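Local coordinates for protein UDP-L-Rhamnose Synthase (PDB 7JID) that binds NADP and UDP-rhamnose and, as a UDP-L-rhamnose synthase, probably catalyses the epimerisation and NADPH-dependent reduction that yield the sugar nucleotide, at residues K5-G10 with Q29-Q34; T69-E74 with I252-R257; D156-R161 with G212-T217. All blocks are in the same frame, centred on the assembly; numbering follows the deposited sequence.

Interaction 1. Residues K5-G10 with Q29-Q34; sequences KWLIFG and QVVGAQ
K5 and Q29 begin the pairing of two parallel strands, 5-9 and 29-32, their side chains lying next to each other and pointing the same way. K5 CE comes to 3.6 Å from Q29 OE1, while the bend at chi3 (-79°) swings CE off the line of the chain; the ammonium is bonded to the carbonyl of I50. W6 uses both its backbone N and O: its N donates to Q29 O and its O accepts from V31 N at 2.7 Å in an almost straight bond (N-H...O 179°). The indole leaves on the other face of the sheet from K5, with CD1 at its edge 3.7 Å from Q29 O and NE1 bonded to E28. L7 turns back to the face of K5 and V31. Its CG is anti to the backbone N (chi1 177°), and chi2 turns CD1 to V31 CG1 and A33 CB, the latter at 3.8 Å. I8 repeats the backbone pattern of W6, taking V31 O through its N and giving its O to A33 N at 2.9 Å, the donor here standing above the carbonyl plane. On the face it shares with W6, I8 CG1 meets V30 CG1 at 3.8 Å. F9 ends the strand with a CH-pi contact: A33 CB sits over the centre of the ring, 3.4 Å from its centroid. G10, which touches NADP, then starts the loop leading into helix 14-25 of this beta-alpha-beta unit at the edge of the Rossmann sheet. Because W6 and I8 spend their backbone atoms on strand 29-32 while K5, L7 and F9 bond to residues 53-56, segment 5-9 is held from both flanks. Toward strand 29-32 the polar grip thus comes from main-chain amides and carbonyls, with side chains adding mainly apolar contacts.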
loop_
_atom_site.group_PDB
_atom_site.type_symbol
_atom_site.label_atom_id
_atom_site.label_comp_id
_atom_site.label_asym_id
_atom_site.label_seq_id
_atom_site.Cartn_x
_atom_site.Cartn_y
_atom_site.Cartn_z
ATOM N N LYS A 5 14.630 10.566 -25.472
ATOM C CA LYS A 5 14.088 11.494 -24.441
ATOM C C LYS A 5 13.704 10.694 -23.191
ATOM O O LYS A 5 12.873 9.792 -23.315
ATOM C CB LYS A 5 12.857 12.235 -24.969
ATOM C CG LYS A 5 12.421 13.390 -24.083
ATOM C CD LYS A 5 11.142 14.041 -24.512
ATOM C CE LYS A 5 11.335 14.994 -25.670
ATOM N NZ LYS A 5 10.213 15.959 -25.724
ATOM N N TRP A 6 14.310 11.038 -22.054
ATOM C CA TRP A 6 14.172 10.299 -20.773
ATOM C C TRP A 6 13.516 11.217 -19.747
ATOM O O TRP A 6 14.123 12.282 -19.403
ATOM C CB TRP A 6 15.533 9.831 -20.273
ATOM C CG TRP A 6 16.305 8.923 -21.180
ATOM C CD1 TRP A 6 16.872 9.257 -22.379
ATOM C CD2 TRP A 6 16.678 7.556 -20.936
ATOM N NE1 TRP A 6 17.509 8.181 -22.926
ATOM C CE2 TRP A 6 17.455 7.126 -22.036
ATOM C CE3 TRP A 6 16.462 6.648 -19.887
ATOM C CZ2 TRP A 6 17.986 5.839 -22.130
ATOM C CZ3 TRP A 6 16.946 5.366 -20.006
ATOM C CH2 TRP A 6 17.742 4.976 -21.082
ATOM N N LEU A 7 12.316 10.856 -19.304
ATOM C CA LEU A 7 11.618 11.608 -18.247
ATOM C C LEU A 7 11.982 10.974 -16.896
ATOM O O LEU A 7 11.680 9.792 -16.743
ATOM C CB LEU A 7 10.113 11.551 -18.496
ATOM C CG LEU A 7 9.259 12.230 -17.431
ATOM C CD1 LEU A 7 9.602 13.707 -17.328
ATOM C CD2 LEU A 7 7.801 12.028 -17.709
ATOM N N ILE A 8 12.576 11.758 -16.017
ATOM C CA ILE A 8 13.132 11.244 -14.730
ATOM C C ILE A 8 12.326 11.831 -13.574
ATOM O O ILE A 8 12.412 13.045 -13.322
ATOM C CB ILE A 8 14.635 11.555 -14.601
ATOM C CG1 ILE A 8 15.454 11.137 -15.837
ATOM C CG2 ILE A 8 15.186 10.933 -13.311
ATOM C CD1 ILE A 8 15.283 9.692 -16.242
ATOM N N PHE A 9 11.703 10.947 -12.817
ATOM C CA PHE A 9 11.077 11.253 -11.514
ATOM C C PHE A 9 12.121 11.016 -10.422
ATOM O O PHE A 9 12.812 9.990 -10.497
ATOM C CB PHE A 9 9.873 10.348 -11.287
ATOM C CG PHE A 9 8.677 10.751 -12.109
ATOM C CD1 PHE A 9 7.688 11.576 -11.598
ATOM C CD2 PHE A 9 8.554 10.300 -13.415
ATOM C CE1 PHE A 9 6.619 11.967 -12.387
ATOM C CE2 PHE A 9 7.477 10.680 -14.198
ATOM C CZ PHE A 9 6.499 11.506 -13.676
ATOM N N GLY A 10 12.289 11.960 -9.506
ATOM C CA GLY A 10 13.363 11.904 -8.502
ATOM C C GLY A 10 14.684 12.418 -9.053
ATOM O O GLY A 10 15.767 12.076 -8.521
ATOM N N GLN A 29 18.807 13.112 -24.025
ATOM C CA GLN A 29 18.001 14.256 -23.544
ATOM C C GLN A 29 17.283 13.820 -22.260
ATOM O O GLN A 29 16.529 12.892 -22.325
ATOM C CB GLN A 29 16.984 14.697 -24.585
ATOM C CG GLN A 29 16.299 16.006 -24.205
ATOM C CD GLN A 29 15.127 16.351 -25.094
ATOM O OE1 GLN A 29 14.838 15.665 -26.072
ATOM N NE2 GLN A 29 14.415 17.405 -24.728
ATOM N N VAL A 30 17.541 14.503 -21.155
ATOM C CA VAL A 30 16.920 14.208 -19.839
ATOM C C VAL A 30 15.931 15.330 -19.518
ATOM O O VAL A 30 16.333 16.522 -19.568
ATOM C CB VAL A 30 18.006 14.076 -18.766
ATOM C CG1 VAL A 30 17.427 13.995 -17.374
ATOM C CG2 VAL A 30 18.887 12.878 -19.052
ATOM N N VAL A 31 14.704 14.949 -19.179
ATOM C CA VAL A 31 13.635 15.873 -18.699
ATOM C C VAL A 31 13.360 15.512 -17.238
ATOM O O VAL A 31 12.947 14.364 -17.002
ATOM C CB VAL A 31 12.361 15.759 -19.558
ATOM C CG1 VAL A 31 11.276 16.743 -19.134
ATOM C CG2 VAL A 31 12.638 15.897 -21.043
ATOM N N GLY A 32 13.673 16.411 -16.308
ATOM C CA GLY A 32 13.251 16.252 -14.903
ATOM C C GLY A 32 11.747 16.409 -14.800
ATOM O O GLY A 32 11.242 17.456 -15.206
ATOM N N ALA A 33 11.026 15.412 -14.290
ATOM C CA ALA A 33 9.559 15.469 -14.134
ATOM C C ALA A 33 9.193 16.612 -13.189
ATOM O O ALA A 33 9.779 16.758 -12.098
ATOM C CB ALA A 33 9.011 14.144 -13.645
ATOM N N GLN A 34 8.222 17.423 -13.605
ATOM C CA GLN A 34 7.640 18.474 -12.738
ATOM C C GLN A 34 6.484 17.913 -11.904
ATOM O O GLN A 34 6.181 18.530 -10.858
ATOM C CB GLN A 34 7.191 19.657 -13.591
ATOM C CG GLN A 34 8.372 20.301 -14.306
ATOM C CD GLN A 34 9.462 20.700 -13.344
ATOM O OE1 GLN A 34 10.576 20.155 -13.359
ATOM N NE2 GLN A 34 9.143 21.637 -12.468
#

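Interaction 2. Residues T69-E74 with I252-R257. With AWU ([[(2~{R},3~{S},4~{R},5~{R})-5-[2,4-bis(oxidanylidene)pyrimidin-1-yl]-3,4-bis(oxidanyl)oxolan-2-yl]methoxy-oxidanyl-phosphoryl] [(2~{R},3~{R},4~{R},5~{R},6~{S})-6-methyl-3,4,5-tris(oxidanyl)oxan-2-yl] hydrogen phosphate), chain C.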
loop_
_atom_site.group_PDB
_atom_site.type_symbol
_atom_site.label_atom_id
_atom_site.label_comp_id
_atom_site.label_asym_id
_atom_site.label_seq_id
_atom_site.Cartn_x
_atom_site.Cartn_y
_atom_site.Cartn_z
ATOM N N THR A 69 17.647 8.184 8.231
ATOM C CA THR A 69 17.438 6.757 7.885
ATOM C C THR A 69 15.945 6.472 7.757
ATOM O O THR A 69 15.111 7.306 8.118
ATOM C CB THR A 69 18.059 5.797 8.911
ATOM O OG1 THR A 69 17.205 5.762 10.043
ATOM C CG2 THR A 69 19.483 6.171 9.281
ATOM N N ILE A 70 15.620 5.236 7.374
ATOM C CA ILE A 70 14.222 4.774 7.273
ATOM C C ILE A 70 13.557 4.796 8.632
ATOM O O ILE A 70 12.330 4.652 8.676
ATOM C CB ILE A 70 14.135 3.384 6.626
ATOM C CG1 ILE A 70 14.893 2.324 7.447
ATOM C CG2 ILE A 70 14.589 3.485 5.180
ATOM C CD1 ILE A 70 14.466 0.896 7.173
ATOM N N ASP A 71 14.294 5.062 9.717
ATOM C CA ASP A 71 13.632 5.216 11.025
ATOM C C ASP A 71 12.599 6.353 10.963
ATOM O O ASP A 71 11.652 6.375 11.766
ATOM C CB ASP A 71 14.681 5.488 12.102
ATOM C CG ASP A 71 15.288 4.219 12.652
ATOM O OD1 ASP A 71 14.978 3.158 12.103
ATOM O OD2 ASP A 71 15.937 4.310 13.734
ATOM N N TYR A 72 12.785 7.281 10.036
ATOM C CA TYR A 72 11.944 8.483 9.833
ATOM C C TYR A 72 10.499 7.994 9.721
ATOM O O TYR A 72 9.572 8.644 10.226
ATOM C CB TYR A 72 12.396 9.234 8.585
ATOM C CG TYR A 72 11.416 10.273 8.110
ATOM C CD1 TYR A 72 10.586 10.054 7.018
ATOM C CD2 TYR A 72 11.333 11.477 8.769
ATOM C CE1 TYR A 72 9.653 10.998 6.617
ATOM C CE2 TYR A 72 10.426 12.439 8.365
ATOM C CZ TYR A 72 9.608 12.221 7.272
ATOM O OH TYR A 72 8.700 13.194 6.928
ATOM N N LEU A 73 10.262 6.874 9.007
ATOM C CA LEU A 73 8.883 6.415 8.695
ATOM C C LEU A 73 8.182 5.776 9.885
ATOM O O LEU A 73 6.995 5.512 9.756
ATOM C CB LEU A 73 8.885 5.418 7.526
ATOM C CG LEU A 73 9.518 5.957 6.250
ATOM C CD1 LEU A 73 9.816 4.825 5.283
ATOM C CD2 LEU A 73 8.601 6.992 5.637
ATOM N N GLU A 74 8.869 5.551 11.015
ATOM C CA GLU A 74 8.234 4.863 12.170
ATOM C C GLU A 74 7.445 5.862 13.038
ATOM O O GLU A 74 6.630 5.399 13.850
ATOM C CB GLU A 74 9.293 4.108 12.970
ATOM C CG GLU A 74 10.082 3.108 12.134
ATOM C CD GLU A 74 9.235 2.023 11.487
ATOM O OE1 GLU A 74 8.047 1.883 11.884
ATOM O OE2 GLU A 74 9.746 1.308 10.584
ATOM N N ILE A 252 18.399 0.468 19.923
ATOM C CA ILE A 252 18.764 1.895 19.780
ATOM C C ILE A 252 18.193 2.453 18.475
ATOM O O ILE A 252 18.354 3.670 18.285
ATOM C CB ILE A 252 20.274 2.152 19.946
ATOM C CG1 ILE A 252 21.153 1.437 18.916
ATOM C CG2 ILE A 252 20.701 1.798 21.374
ATOM C CD1 ILE A 252 22.410 2.181 18.578
ATOM N N LEU A 253 17.629 1.616 17.598
ATOM C CA LEU A 253 16.981 2.132 16.353
ATOM C C LEU A 253 15.453 2.096 16.513
ATOM O O LEU A 253 14.942 1.388 17.392
ATOM C CB LEU A 253 17.415 1.313 15.129
ATOM C CG LEU A 253 18.915 1.251 14.852
ATOM C CD1 LEU A 253 19.190 0.500 13.578
ATOM C CD2 LEU A 253 19.477 2.661 14.806
ATOM N N LYS A 254 14.709 2.812 15.665
ATOM C CA LYS A 254 13.218 2.760 15.732
ATOM C C LYS A 254 12.680 1.528 15.001
ATOM O O LYS A 254 11.496 1.261 15.108
ATOM C CB LYS A 254 12.592 4.002 15.085
ATOM C CG LYS A 254 13.034 5.337 15.662
ATOM C CD LYS A 254 13.047 5.416 17.169
ATOM C CE LYS A 254 13.557 6.764 17.646
ATOM N NZ LYS A 254 14.081 6.710 19.033
ATOM N N ALA A 255 13.505 0.849 14.210
ATOM C CA ALA A 255 13.068 -0.303 13.401
ATOM C C ALA A 255 14.266 -1.243 13.247
ATOM O O ALA A 255 15.428 -0.795 13.393
ATOM C CB ALA A 255 12.569 0.185 12.047
ATOM N N ASP A 256 14.001 -2.487 12.901
ATOM C CA ASP A 256 15.056 -3.447 12.512
ATOM C C ASP A 256 15.538 -3.155 11.082
ATOM O O ASP A 256 15.120 -2.142 10.478
ATOM C CB ASP A 256 14.501 -4.865 12.572
ATOM C CG ASP A 256 15.513 -5.978 12.792
ATOM O OD1 ASP A 256 16.750 -5.701 12.808
ATOM O OD2 ASP A 256 15.068 -7.136 12.960
ATOM N N ARG A 257 16.532 -3.926 10.656
ATOM C CA ARG A 257 17.190 -3.769 9.326
ATOM C C ARG A 257 17.220 -5.131 8.632
ATOM O O ARG A 257 17.383 -6.200 9.258
ATOM C CB ARG A 257 18.578 -3.139 9.405
ATOM C CG ARG A 257 18.649 -1.722 9.953
ATOM C CD ARG A 257 17.873 -0.755 9.111
ATOM N NE ARG A 257 18.085 0.629 9.499
ATOM C CZ ARG A 257 17.299 1.328 10.304
ATOM N NH1 ARG A 257 16.254 0.780 10.895
ATOM N NH2 ARG A 257 17.577 2.608 10.489
HETATM P PA AWU C . 20.934 2.793 7.967
HETATM O O1A AWU C . 19.961 2.838 9.084
HETATM O O2A AWU C . 21.956 3.911 7.855
HETATM O O3A AWU C . 20.345 2.853 6.449
HETATM P PB AWU C . 18.833 2.416 5.957
HETATM O O1B AWU C . 18.374 1.011 6.419
HETATM O O2B AWU C . 17.893 3.620 6.192
HETATM O O3B AWU C . 19.174 2.268 4.401
HETATM C "C5'" AWU C . 16.925 2.154 1.560
HETATM O "O5'" AWU C . 17.892 2.580 2.501
HETATM C "C4'" AWU C . 17.496 1.029 0.715
HETATM O "O4'" AWU C . 16.492 0.443 -0.143
HETATM C "C3'" AWU C . 18.018 -0.035 1.623
HETATM O "O3'" AWU C . 18.795 -0.913 0.852
HETATM C "C2'" AWU C . 18.964 0.500 2.694
HETATM C "C1'" AWU C . 18.416 1.673 3.378
HETATM N N1 AWU C . 24.108 0.362 11.281
HETATM C C2 AWU C . 25.113 0.126 12.202
HETATM O O2 AWU C . 25.997 -0.720 11.958
HETATM N N3 AWU C . 25.186 0.935 13.307
HETATM C C4 AWU C . 24.222 1.849 13.594
HETATM O O4 AWU C . 24.381 2.582 14.639
HETATM C C5 AWU C . 23.221 2.099 12.654
HETATM C C6 AWU C . 23.104 1.274 11.540
HETATM C C1C AWU C . 24.000 -0.477 10.053
HETATM C C2C AWU C . 22.625 -1.070 9.743
HETATM C C3C AWU C . 22.680 -1.202 8.200
HETATM C C4C AWU C . 23.542 -0.036 7.836
HETATM C C5C AWU C . 22.821 1.130 7.193
HETATM C "C6'" AWU C . 16.611 3.404 0.740
HETATM O "O2'" AWU C . 20.117 0.990 2.041
HETATM O O2C AWU C . 22.525 -2.325 10.367
HETATM O O3C AWU C . 23.394 -2.364 7.818
HETATM O O4C AWU C . 24.133 0.480 9.021
HETATM O O5C AWU C . 21.688 1.426 8.042
#
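The guanidinium of R257 is shared edge-on between the carboxylate of D71 and the diphosphate of UDP-rhamnose, with an aliphatic group over each of its faces. The site belongs to the sugar-nucleotide pocket, where an ST turn at T69 leads into the 3-10 segment 70-74: T69 OG1 accepts from D71 N. NH1 of R257 makes a salt bridge to D71 OD1 at 3.0 Å, meeting that oxygen on its syn side but well out of the carboxylate plane, and NH2 adds a weak bond to the same atom. The two flat groups are turned 89° to each other, so the carboxylate stands upright against the guanidinium edge. A bend at R257 chi2 (-61°) places CD near the ligand oxygen O1B, and NE and NH2 hold O1A, the NH2 bond measuring 2.8 Å. I70 CG1 covers the centre of one face, and L253 CD1 the centre of the opposite face. Through its bonds to NH1 and NH2, D71 helps orient the arginine as a second-shell residue, together with D256 O, which accepts from NH1; the negative charge of D71 probably offsets part of the positive charge brought to the phosphates. The other carboxylate oxygen is occupied: K254 N donates to D71 OD2 at 2.7 Å, from above the carboxylate plane in a nearly straight bond (177°). This ties the loop after helix 246-252 to the loop before helix 79-99. Next to K254, A255 CB rests against E74 OE2, which accepts from S138 N. On the second phosphate, I70 N donates to O2B at 3.0 Å.

Interaction 3. Residues D156-R161 with G212-T217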
loop_
_atom_site.group_PDB
_atom_site.type_symbol
_atom_site.label_atom_id
_atom_site.label_comp_id
_atom_site.label_asym_id
_atom_site.label_seq_id
_atom_site.Cartn_x
_atom_site.Cartn_y
_atom_site.Cartn_z
ATOM N N ASP A 156 6.135 -4.558 -18.809
ATOM C CA ASP A 156 6.041 -3.101 -19.008
ATOM C C ASP A 156 6.994 -2.356 -18.097
ATOM O O ASP A 156 7.347 -1.203 -18.419
ATOM C CB ASP A 156 4.613 -2.650 -18.697
ATOM C CG ASP A 156 3.685 -3.112 -19.797
ATOM O OD1 ASP A 156 3.856 -2.569 -20.914
ATOM O OD2 ASP A 156 2.911 -4.088 -19.545
ATOM N N VAL A 157 7.379 -2.962 -16.975
ATOM C CA VAL A 157 8.204 -2.225 -15.968
ATOM C C VAL A 157 9.458 -3.027 -15.622
ATOM O O VAL A 157 9.342 -4.243 -15.379
ATOM C CB VAL A 157 7.411 -1.927 -14.698
ATOM C CG1 VAL A 157 8.274 -1.323 -13.606
ATOM C CG2 VAL A 157 6.209 -1.041 -15.007
ATOM N N LEU A 158 10.574 -2.341 -15.550
ATOM C CA LEU A 158 11.831 -2.898 -15.047
ATOM C C LEU A 158 11.902 -2.576 -13.545
ATOM O O LEU A 158 12.071 -1.387 -13.231
ATOM C CB LEU A 158 13.020 -2.307 -15.810
ATOM C CG LEU A 158 14.405 -2.842 -15.447
ATOM C CD1 LEU A 158 14.479 -4.339 -15.690
ATOM C CD2 LEU A 158 15.455 -2.056 -16.204
ATOM N N ASN A 159 11.837 -3.588 -12.697
ATOM C CA ASN A 159 11.859 -3.461 -11.221
ATOM C C ASN A 159 13.243 -3.893 -10.724
ATOM O O ASN A 159 13.498 -5.083 -10.628
ATOM C CB ASN A 159 10.668 -4.200 -10.638
ATOM C CG ASN A 159 10.788 -4.395 -9.145
ATOM O OD1 ASN A 159 11.164 -3.455 -8.454
ATOM N ND2 ASN A 159 10.381 -5.558 -8.683
ATOM N N LEU A 160 14.074 -2.946 -10.355
ATOM C CA LEU A 160 15.469 -3.248 -9.954
ATOM C C LEU A 160 15.577 -3.201 -8.421
ATOM O O LEU A 160 15.219 -2.185 -7.804
ATOM C CB LEU A 160 16.468 -2.272 -10.575
ATOM C CG LEU A 160 16.497 -2.304 -12.102
ATOM C CD1 LEU A 160 17.504 -1.313 -12.620
ATOM C CD2 LEU A 160 16.725 -3.714 -12.642
ATOM N N ARG A 161 15.931 -4.325 -7.813
ATOM C CA ARG A 161 16.143 -4.370 -6.349
ATOM C C ARG A 161 17.589 -4.067 -5.958
ATOM O O ARG A 161 18.490 -4.936 -6.028
ATOM C CB ARG A 161 15.717 -5.762 -5.878
ATOM C CG ARG A 161 14.261 -6.114 -6.078
ATOM C CD ARG A 161 14.101 -7.487 -5.482
ATOM N NE ARG A 161 12.818 -8.100 -5.627
ATOM C CZ ARG A 161 12.600 -9.412 -5.645
ATOM N NH1 ARG A 161 13.624 -10.254 -5.672
ATOM N NH2 ARG A 161 11.353 -9.848 -5.695
ATOM N N GLY A 212 10.772 -6.609 -16.207
ATOM C CA GLY A 212 10.717 -7.669 -15.206
ATOM C C GLY A 212 11.411 -7.252 -13.915
ATOM O O GLY A 212 11.969 -6.162 -13.856
ATOM N N THR A 213 11.491 -8.170 -12.987
ATOM C CA THR A 213 12.199 -7.948 -11.705
ATOM C C THR A 213 13.638 -8.459 -11.861
ATOM O O THR A 213 13.842 -9.559 -12.382
ATOM C CB THR A 213 11.467 -8.605 -10.545
ATOM O OG1 THR A 213 10.221 -7.915 -10.410
ATOM C CG2 THR A 213 12.214 -8.516 -9.239
ATOM N N PHE A 214 14.605 -7.709 -11.349
ATOM C CA PHE A 214 16.022 -8.148 -11.240
ATOM C C PHE A 214 16.534 -7.777 -9.865
ATOM O O PHE A 214 16.554 -6.577 -9.509
ATOM C CB PHE A 214 16.910 -7.518 -12.295
ATOM C CG PHE A 214 16.669 -8.017 -13.701
ATOM C CD1 PHE A 214 17.577 -8.887 -14.298
ATOM C CD2 PHE A 214 15.619 -7.519 -14.451
ATOM C CE1 PHE A 214 17.375 -9.296 -15.615
ATOM C CE2 PHE A 214 15.396 -7.970 -15.752
ATOM C CZ PHE A 214 16.311 -8.822 -16.340
ATOM N N ASN A 215 17.107 -8.745 -9.179
ATOM C CA ASN A 215 18.036 -8.477 -8.057
ATOM C C ASN A 215 19.218 -7.710 -8.647
ATOM O O ASN A 215 19.767 -8.116 -9.668
ATOM C CB ASN A 215 18.420 -9.794 -7.378
ATOM C CG ASN A 215 17.297 -10.400 -6.589
ATOM O OD1 ASN A 215 16.378 -9.717 -6.133
ATOM N ND2 ASN A 215 17.318 -11.732 -6.464
ATOM N N PHE A 216 19.565 -6.593 -8.040
ATOM C CA PHE A 216 20.425 -5.576 -8.659
ATOM C C PHE A 216 21.478 -5.161 -7.636
ATOM O O PHE A 216 21.715 -3.978 -7.414
ATOM C CB PHE A 216 19.591 -4.434 -9.209
ATOM C CG PHE A 216 20.284 -3.803 -10.373
ATOM C CD1 PHE A 216 20.335 -4.453 -11.592
ATOM C CD2 PHE A 216 20.774 -2.521 -10.267
ATOM C CE1 PHE A 216 20.948 -3.819 -12.674
ATOM C CE2 PHE A 216 21.413 -1.912 -11.334
ATOM C CZ PHE A 216 21.455 -2.561 -12.543
ATOM N N THR A 217 22.137 -6.176 -7.096
ATOM C CA THR A 217 23.328 -6.043 -6.236
ATOM C C THR A 217 24.537 -6.674 -6.939
ATOM O O THR A 217 24.365 -7.570 -7.793
ATOM C CB THR A 217 23.071 -6.697 -4.878
ATOM O OG1 THR A 217 22.582 -8.004 -5.159
ATOM C CG2 THR A 217 22.075 -5.924 -4.032
#
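L160 fills the hollow between F214 of the neighbouring strand and F216 just beyond its end. Its CD2 lies against F214 CB and F216 CD1, while CD1 hangs over the centre of the F216 ring, 4.0 Å from the centroid. Chi1 (-151°) puts F216 CG anti to its backbone N, and chi2 (74°) sets the turn of the ring whose face L160 CD1 meets. L158 adds a second bump on the same side, pressing CD1 onto F214 CD2 at 3.6 Å, and helix 195-207 covers this apolar face through M202 and M205. The other face carries the polar side chains N159, T213, R161 and N215. N159 ND2 donates to T213 OG1 at 2.9 Å. The methyl CG2 of T213 fits over one face of the R161 guanidinium, and N215 OD1 accepts from R161 NH1 at 2.8 Å at the guanidinium edge. D147 of helix 138-150 accepts from N159 ND2 and pairs with R161 NH2, giving both buried donors a partner. Between the two faces, backbone bonds run from G212 N with V157 O to F216 N with R161 O. Parallel strands 157-162 and 212-215, sandwiched between helices, form the last pair of the six-stranded Rossmann sheet.

From the N terminus, interaction 1 comes first: it closes a short loop through helix 14-25 and is complete before either of the others opens. Interaction 2 starts in the loop after strand 54-57 and closes only at 252-257, spanning most of the remaining chain. Interaction 3 is nested inside that span. Interactions 1 and 3 belong to the same parallel sheet and pair its two outermost strands, 29-32 and 212-215, with their inner neighbours; their centres are about 20 Å apart. Interaction 2 lies away from this sheet, on the opposite side of the chain's centre from interaction 3, and joins two loops around the UDP-sugar, whereas interaction 1 ends at the NADP site.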